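PDB 4ZOQ: intracellular serine protease from Bacillus licheniformis, which probably acts as a subtilisin-like serine endopeptidase that cleaves lanthipeptide substrates at specific sequences. Local coordinates for residues L245-L259 against I265-L277. Numbering follows the deposited sequence.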
ATOM      1  N   LEU B 245      -2.417   5.772 -19.819  1.00 32.52           N
ATOM      2  CA  LEU B 245      -1.415   5.365 -18.819  1.00 29.22           C
ATOM      3  C   LEU B 245      -1.072   6.516 -17.872  1.00 29.06           C
ATOM      4  O   LEU B 245      -1.395   7.674 -18.156  1.00 27.99           O
ATOM      5  CB  LEU B 245      -0.157   4.862 -19.529  1.00 27.84           C
ATOM      6  CG  LEU B 245      -0.245   3.529 -20.296  1.00 32.75           C
ATOM      7  CD1 LEU B 245       0.944   3.302 -21.267  1.00 24.44           C
ATOM      8  CD2 LEU B 245      -0.307   2.374 -19.259  1.00 31.16           C
ATOM      9  N   VAL B 246      -0.392   6.215 -16.766  1.00 27.07           N
ATOM     10  CA  VAL B 246      -0.063   7.255 -15.804  1.00 25.67           C
ATOM     11  C   VAL B 246       1.443   7.339 -15.606  1.00 29.94           C
ATOM     12  O   VAL B 246       2.142   6.318 -15.652  1.00 28.50           O
ATOM     13  CB  VAL B 246      -0.788   7.035 -14.432  1.00 26.39           C
ATOM     14  CG1 VAL B 246      -2.295   7.111 -14.637  1.00 27.24           C
ATOM     15  CG2 VAL B 246      -0.390   5.713 -13.740  1.00 24.10           C
ATOM     16  N   LEU B 247       1.957   8.553 -15.414  1.00 28.89           N
ATOM     17  CA  LEU B 247       3.385   8.697 -15.161  1.00 28.59           C
ATOM     18  C   LEU B 247       3.721   8.268 -13.727  1.00 30.15           C
ATOM     19  O   LEU B 247       2.957   8.510 -12.795  1.00 30.19           O
ATOM     20  CB  LEU B 247       3.859  10.133 -15.420  1.00 28.55           C
ATOM     21  CG  LEU B 247       5.365  10.267 -15.711  1.00 29.50           C
ATOM     22  CD1 LEU B 247       5.688   9.559 -17.010  1.00 27.87           C
ATOM     23  CD2 LEU B 247       5.828  11.709 -15.776  1.00 29.24           C
ATOM     24  N   THR B 248       4.882   7.650 -13.569  1.00 30.34           N
ATOM     25  CA  THR B 248       5.417   7.253 -12.267  1.00 29.84           C
ATOM     26  C   THR B 248       6.859   7.735 -12.102  1.00 32.35           C
ATOM     27  O   THR B 248       7.630   7.854 -13.077  1.00 30.86           O
ATOM     28  CB  THR B 248       5.419   5.716 -12.110  1.00 31.10           C
ATOM     29  OG1 THR B 248       6.241   5.122 -13.141  1.00 29.80           O
ATOM     30  CG2 THR B 248       4.029   5.162 -12.229  1.00 28.81           C
ATOM     31  N   THR B 249       7.248   7.967 -10.863  1.00 34.08           N
ATOM     32  CA  THR B 249       8.663   8.126 -10.573  1.00 30.98           C
ATOM     33  C   THR B 249       9.259   6.734 -10.591  1.00 33.05           C
ATOM     34  O   THR B 249       8.706   5.786 -10.032  1.00 32.54           O
ATOM     35  CB  THR B 249       8.920   8.827  -9.241  1.00 31.74           C
ATOM     36  OG1 THR B 249       8.083   8.242  -8.243  1.00 33.21           O
ATOM     37  CG2 THR B 249       8.579  10.305  -9.330  1.00 30.40           C
ATOM     38  N   TYR B 250      10.397   6.626 -11.258  1.00 36.27           N
ATOM     39  CA  TYR B 250      11.058   5.348 -11.475  1.00 36.81           C
ATOM     40  C   TYR B 250      12.520   5.556 -11.063  1.00 38.11           C
ATOM     41  O   TYR B 250      13.027   6.685 -11.191  1.00 36.54           O
ATOM     42  CB  TYR B 250      10.897   4.929 -12.936  1.00 38.16           C
ATOM     43  CG  TYR B 250      11.084   3.449 -13.197  1.00 40.71           C
ATOM     44  CD1 TYR B 250      10.194   2.507 -12.667  1.00 34.43           C
ATOM     45  CD2 TYR B 250      12.112   3.000 -14.023  1.00 38.55           C
ATOM     46  CE1 TYR B 250      10.353   1.154 -12.912  1.00 34.75           C
ATOM     47  CE2 TYR B 250      12.276   1.653 -14.285  1.00 43.26           C
ATOM     48  CZ  TYR B 250      11.391   0.736 -13.729  1.00 41.52           C
ATOM     49  OH  TYR B 250      11.561  -0.589 -13.993  1.00 39.05           O
ATOM     50  N   PRO B 251      13.165   4.518 -10.481  1.00 39.11           N
ATOM     51  CA  PRO B 251      14.534   4.693  -9.967  1.00 39.48           C
ATOM     52  C   PRO B 251      15.442   5.336 -11.019  1.00 39.96           C
ATOM     53  O   PRO B 251      15.567   4.845 -12.135  1.00 35.99           O
ATOM     54  CB  PRO B 251      14.969   3.270  -9.637  1.00 42.02           C
ATOM     55  CG  PRO B 251      13.692   2.538  -9.342  1.00 37.43           C
ATOM     56  CD  PRO B 251      12.685   3.130 -10.301  1.00 38.35           C
ATOM     57  N   LYS B 252      16.040   6.464 -10.665  1.00 41.68           N
ATOM     58  CA  LYS B 252      16.689   7.295 -11.660  1.00 45.45           C
ATOM     59  C   LYS B 252      17.871   6.575 -12.322  1.00 45.00           C
ATOM     60  O   LYS B 252      18.187   6.821 -13.485  1.00 46.03           O
ATOM     61  CB  LYS B 252      17.147   8.608 -11.029  1.00 47.52           C
ATOM     62  CG  LYS B 252      18.611   8.626 -10.702  1.00 63.19           C
ATOM     63  CD  LYS B 252      19.003   9.721  -9.729  1.00 62.41           C
ATOM     64  CE  LYS B 252      18.672   9.340  -8.306  1.00 59.49           C
ATOM     65  NZ  LYS B 252      18.973  10.502  -7.433  1.00 67.93           N
ATOM     66  N   GLY B 253      18.509   5.663 -11.603  1.00 48.01           N
ATOM     67  CA  GLY B 253      19.646   4.972 -12.171  1.00 48.03           C
ATOM     68  C   GLY B 253      19.260   3.684 -12.859  1.00 52.67           C
ATOM     69  O   GLY B 253      20.121   2.866 -13.164  1.00 57.40           O
ATOM     70  N   LYS B 254      17.970   3.503 -13.118  1.00 49.14           N
ATOM     71  CA  LYS B 254      17.476   2.276 -13.727  1.00 46.42           C
ATOM     72  C   LYS B 254      16.957   2.633 -15.110  1.00 45.53           C
ATOM     73  O   LYS B 254      16.395   3.702 -15.284  1.00 50.69           O
ATOM     74  CB  LYS B 254      16.400   1.638 -12.833  1.00 47.53           C
ATOM     75  CG  LYS B 254      16.047   0.201 -13.173  1.00 47.70           C
ATOM     76  CD  LYS B 254      14.841  -0.318 -12.395  1.00 46.66           C
ATOM     77  CE  LYS B 254      14.420  -1.704 -12.907  1.00 43.32           C
ATOM     78  NZ  LYS B 254      15.097  -2.806 -12.179  1.00 51.00           N
ATOM     79  N   ASP B 255      17.182   1.785 -16.110  1.00 50.39           N
ATOM     80  CA  ASP B 255      16.662   2.063 -17.458  1.00 50.36           C
ATOM     81  C   ASP B 255      15.144   1.929 -17.469  1.00 44.78           C
ATOM     82  O   ASP B 255      14.608   0.972 -16.913  1.00 46.11           O
ATOM     83  CB  ASP B 255      17.243   1.104 -18.505  1.00 48.66           C
ATOM     84  CG  ASP B 255      18.712   1.364 -18.823  1.00 61.55           C
ATOM     85  OD1 ASP B 255      19.220   2.516 -18.702  1.00 60.83           O
ATOM     86  OD2 ASP B 255      19.357   0.387 -19.252  1.00 64.97           O
ATOM     87  N   ASN B 256      14.440   2.886 -18.059  1.00 40.60           N
ATOM     88  CA  ASN B 256      12.996   2.725 -18.186  1.00 45.60           C
ATOM     89  C   ASN B 256      12.697   2.006 -19.500  1.00 43.83           C
ATOM     90  O   ASN B 256      13.623   1.561 -20.174  1.00 45.90           O
ATOM     91  CB  ASN B 256      12.265   4.069 -18.081  1.00 39.56           C
ATOM     92  CG  ASN B 256      12.714   5.067 -19.116  1.00 41.52           C
ATOM     93  OD1 ASN B 256      13.287   4.706 -20.160  1.00 36.32           O
ATOM     94  ND2 ASN B 256      12.485   6.351 -18.821  1.00 35.00           N
ATOM     95  N   THR B 257      11.416   1.875 -19.845  1.00 39.15           N
ATOM     96  CA  THR B 257      10.995   0.975 -20.918  1.00 39.80           C
ATOM     97  C   THR B 257      11.132   1.568 -22.306  1.00 40.80           C
ATOM     98  O   THR B 257      11.246   2.779 -22.450  1.00 43.22           O
ATOM     99  CB  THR B 257       9.527   0.550 -20.755  1.00 41.81           C
ATOM    100  OG1 THR B 257       8.666   1.586 -21.272  1.00 41.11           O
ATOM    101  CG2 THR B 257       9.229   0.241 -19.282  1.00 35.36           C
ATOM    102  N   ALA B 258      11.071   0.711 -23.324  1.00 39.49           N
ATOM    103  CA  ALA B 258      11.103   1.145 -24.730  1.00 42.10           C
ATOM    104  C   ALA B 258       9.985   2.151 -25.075  1.00 38.43           C
ATOM    105  O   ALA B 258      10.183   3.063 -25.858  1.00 40.44           O
ATOM    106  CB  ALA B 258      11.034  -0.062 -25.650  1.00 40.90           C
ATOM    107  N   LEU B 259       8.809   1.970 -24.491  1.00 41.86           N
ATOM    108  CA  LEU B 259       7.698   2.900 -24.682  1.00 36.13           C
ATOM    109  C   LEU B 259       8.062   4.265 -24.131  1.00 40.94           C
ATOM    110  O   LEU B 259       7.787   5.299 -24.766  1.00 42.24           O
ATOM    111  CB  LEU B 259       6.456   2.385 -23.973  1.00 38.13           C
ATOM    112  CG  LEU B 259       5.219   3.277 -23.977  1.00 40.20           C
ATOM    113  CD1 LEU B 259       4.698   3.429 -25.400  1.00 33.24           C
ATOM    114  CD2 LEU B 259       4.159   2.700 -23.041  1.00 34.61           C
ATOM    115  N   ILE B 265      10.558  10.045 -22.521  1.00 39.49           N
ATOM    116  CA  ILE B 265      10.507  10.129 -21.086  1.00 38.36           C
ATOM    117  C   ILE B 265      11.890   9.832 -20.548  1.00 34.21           C
ATOM    118  O   ILE B 265      12.351   8.696 -20.653  1.00 33.93           O
ATOM    119  CB  ILE B 265       9.532   9.095 -20.483  1.00 38.40           C
ATOM    120  CG1 ILE B 265       8.253   8.954 -21.325  1.00 39.46           C
ATOM    121  CG2 ILE B 265       9.341   9.362 -18.993  1.00 32.17           C
ATOM    122  CD1 ILE B 265       7.173   9.966 -21.038  1.00 39.24           C
ATOM    123  N   PRO B 266      12.524  10.814 -19.899  1.00 35.36           N
ATOM    124  CA  PRO B 266      13.886  10.609 -19.398  1.00 40.59           C
ATOM    125  C   PRO B 266      13.882   9.645 -18.212  1.00 42.91           C
ATOM    126  O   PRO B 266      12.817   9.379 -17.652  1.00 40.55           O
ATOM    127  CB  PRO B 266      14.316  12.014 -18.974  1.00 37.70           C
ATOM    128  CG  PRO B 266      13.070  12.654 -18.583  1.00 40.44           C
ATOM    129  CD  PRO B 266      11.981  12.112 -19.477  1.00 36.88           C
ATOM    130  N   LYS B 267      15.037   9.104 -17.844  1.00 42.71           N
ATOM    131  CA  LYS B 267      15.086   8.222 -16.695  1.00 40.44           C
ATOM    132  C   LYS B 267      14.664   8.932 -15.430  1.00 42.13           C
ATOM    133  O   LYS B 267      14.809  10.143 -15.314  1.00 37.81           O
ATOM    134  CB  LYS B 267      16.457   7.599 -16.518  1.00 47.30           C
ATOM    135  CG  LYS B 267      16.751   6.504 -17.546  1.00 55.32           C
ATOM    136  CD  LYS B 267      18.196   5.999 -17.382  1.00 60.16           C
ATOM    137  CE  LYS B 267      19.147   6.612 -18.393  1.00 64.28           C
ATOM    138  NZ  LYS B 267      20.544   6.179 -18.089  1.00 69.61           N
ATOM    139  N   GLY B 268      14.077   8.173 -14.504  1.00 43.35           N
ATOM    140  CA  GLY B 268      13.505   8.768 -13.314  1.00 38.16           C
ATOM    141  C   GLY B 268      11.991   8.775 -13.396  1.00 37.97           C
ATOM    142  O   GLY B 268      11.325   9.114 -12.417  1.00 37.05           O
ATOM    143  N   TYR B 269      11.457   8.494 -14.591  1.00 35.69           N
ATOM    144  CA  TYR B 269      10.016   8.403 -14.805  1.00 32.06           C
ATOM    145  C   TYR B 269       9.693   7.237 -15.709  1.00 36.66           C
ATOM    146  O   TYR B 269      10.528   6.828 -16.524  1.00 33.67           O
ATOM    147  CB  TYR B 269       9.441   9.702 -15.393  1.00 29.62           C
ATOM    148  CG  TYR B 269       9.823  10.914 -14.583  1.00 33.57           C
ATOM    149  CD1 TYR B 269       9.175  11.206 -13.379  1.00 31.44           C
ATOM    150  CD2 TYR B 269      10.841  11.763 -15.005  1.00 34.61           C
ATOM    151  CE1 TYR B 269       9.542  12.303 -12.613  1.00 31.91           C
ATOM    152  CE2 TYR B 269      11.203  12.875 -14.252  1.00 34.82           C
ATOM    153  CZ  TYR B 269      10.550  13.137 -13.055  1.00 34.09           C
ATOM    154  OH  TYR B 269      10.902  14.243 -12.311  1.00 39.81           O
ATOM    155  N   SER B 270       8.483   6.692 -15.550  1.00 34.02           N
ATOM    156  CA  SER B 270       8.000   5.609 -16.411  1.00 32.64           C
ATOM    157  C   SER B 270       6.470   5.609 -16.506  1.00 33.24           C
ATOM    158  O   SER B 270       5.746   5.920 -15.547  1.00 35.77           O
ATOM    159  CB  SER B 270       8.496   4.241 -15.934  1.00 35.20           C
ATOM    160  OG  SER B 270       8.123   3.199 -16.839  1.00 35.06           O
ATOM    161  N   LEU B 271       5.990   5.226 -17.671  1.00 30.58           N
ATOM    162  CA  LEU B 271       4.582   5.122 -17.926  1.00 32.87           C
ATOM    163  C   LEU B 271       4.124   3.756 -17.441  1.00 33.96           C
ATOM    164  O   LEU B 271       4.725   2.726 -17.762  1.00 36.23           O
ATOM    165  CB  LEU B 271       4.341   5.306 -19.417  1.00 33.34           C
ATOM    166  CG  LEU B 271       3.267   6.280 -19.860  1.00 39.40           C
ATOM    167  CD1 LEU B 271       3.396   7.613 -19.117  1.00 31.18           C
ATOM    168  CD2 LEU B 271       3.475   6.476 -21.340  1.00 35.24           C
ATOM    169  N   SER B 272       3.048   3.733 -16.676  1.00 32.64           N
ATOM    170  CA  SER B 272       2.605   2.495 -16.059  1.00 31.23           C
ATOM    171  C   SER B 272       1.111   2.538 -15.739  1.00 32.53           C
ATOM    172  O   SER B 272       0.405   3.464 -16.156  1.00 29.91           O
ATOM    173  CB  SER B 272       3.435   2.261 -14.781  1.00 34.06           C
ATOM    174  OG  SER B 272       3.258   0.959 -14.242  1.00 37.36           O
ATOM    175  N   TYR B 273       0.645   1.548 -14.979  1.00 32.83           N
ATOM    176  CA  TYR B 273      -0.755   1.447 -14.567  1.00 31.60           C
ATOM    177  C   TYR B 273      -0.890   0.460 -13.397  1.00 31.21           C
ATOM    178  O   TYR B 273      -0.003  -0.350 -13.175  1.00 31.78           O
ATOM    179  CB  TYR B 273      -1.632   1.034 -15.762  1.00 29.95           C
ATOM    180  CG  TYR B 273      -1.501  -0.425 -16.167  1.00 30.34           C
ATOM    181  CD1 TYR B 273      -2.148  -1.437 -15.465  1.00 28.62           C
ATOM    182  CD2 TYR B 273      -0.702  -0.791 -17.257  1.00 34.66           C
ATOM    183  CE1 TYR B 273      -2.016  -2.783 -15.833  1.00 29.50           C
ATOM    184  CE2 TYR B 273      -0.565  -2.133 -17.644  1.00 34.20           C
ATOM    185  CZ  TYR B 273      -1.227  -3.125 -16.924  1.00 34.07           C
ATOM    186  OH  TYR B 273      -1.108  -4.448 -17.306  1.00 31.87           O
ATOM    187  N   GLY B 274      -2.026   0.484 -12.707  1.00 28.99           N
ATOM    188  CA  GLY B 274      -2.331  -0.526 -11.710  1.00 26.07           C
ATOM    189  C   GLY B 274      -2.957  -0.015 -10.416  1.00 30.48           C
ATOM    190  O   GLY B 274      -2.864   1.205 -10.073  1.00 26.35           O
ATOM    191  N   THR B 275      -3.639  -0.935  -9.719  1.00 25.84           N
ATOM    192  CA  THR B 275      -4.199  -0.637  -8.404  1.00 27.13           C
ATOM    193  C   THR B 275      -3.063  -0.281  -7.433  1.00 27.74           C
ATOM    194  O   THR B 275      -3.262   0.441  -6.449  1.00 27.42           O
ATOM    195  CB  THR B 275      -5.043  -1.808  -7.798  1.00 26.62           C
ATOM    196  OG1 THR B 275      -4.270  -3.007  -7.774  1.00 26.52           O
ATOM    197  CG2 THR B 275      -6.331  -2.061  -8.587  1.00 25.10           C
ATOM    198  N   SER B 276      -1.860  -0.759  -7.704  1.00 27.25           N
ATOM    199  CA  SER B 276      -0.749  -0.405  -6.820  1.00 28.62           C
ATOM    200  C   SER B 276      -0.415   1.080  -6.926  1.00 26.15           C
ATOM    201  O   SER B 276       0.289   1.641  -6.109  1.00 26.02           O
ATOM    202  CB  SER B 276       0.485  -1.235  -7.158  1.00 35.44           C
ATOM    203  OG  SER B 276       1.031  -0.849  -8.409  1.00 33.51           O
ATOM    204  N   LEU B 277      -0.948   1.705  -7.965  1.00 29.25           N
ATOM    205  CA  LEU B 277      -0.766   3.112  -8.204  1.00 25.89           C
ATOM    206  C   LEU B 277      -2.012   3.888  -7.779  1.00 27.02           C
ATOM    207  O   LEU B 277      -1.971   5.104  -7.647  1.00 27.90           O
ATOM    208  CB  LEU B 277      -0.466   3.353  -9.678  1.00 26.10           C
ATOM    209  CG  LEU B 277       0.765   2.599 -10.185  1.00 26.85           C
ATOM    210  CD1 LEU B 277       0.990   2.886 -11.657  1.00 25.66           C
ATOM    211  CD2 LEU B 277       2.026   2.905  -9.345  1.00 26.52           C
TER
HETATM  212  O   HOH W   1      14.269   5.428 -14.996  1.00 41.43           O
HETATM  213  O   HOH W   2       6.427   2.740 -20.190  1.00 36.60           O
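L247 and L271 meet at about a right angle on one face of a two-stranded antiparallel ribbon that leads into the serine-bearing helix of the subtilase fold. CD1 of L247 touches CD1 of L271 at 3.7 Å and also rests near CB of Y269 and CG2 of I265, while CB of L245 packs against CG of L271 from the residue just before the strand. On the other face, CD1 of L277 bridges the two strand residues V246 and T248, lying 3.8 Å from the CG2 of each. L277 directly follows S276, the predicted nucleophile of the charge relay system, so this methyl contact joins the sheet to the segment that carries S276.

Paired backbone bonds join V246 to S272 and T248 to S270. The carbonyl of S270 is gripped twice by one residue, since T248 OG1, set between its own backbone N and carbonyl carbon (chi1 60°), adds a 2.6 Å bond to S270 O from the opposite face of the carbonyl plane to T248 N. Next along, Y250 turns a ring face to CB of S270 in a CH-pi contact, 4.3 Å to the centroid, and S270 OG is hydrogen-bonded to D260 OD2, outside the two segments.

At the polar edge, around the type II turn P266-Y269, a water links K254 O to G268 N, and K267 NZ makes a long salt bridge with D255. N256 bridges I265 and Y269, on either side of the turn's central residues, through one amide nitrogen: ND2 donates to I265 O at 3.0 Å from above that carbonyl's plane, and to Y269 O at 3.1 Å almost in line with its C=O bond.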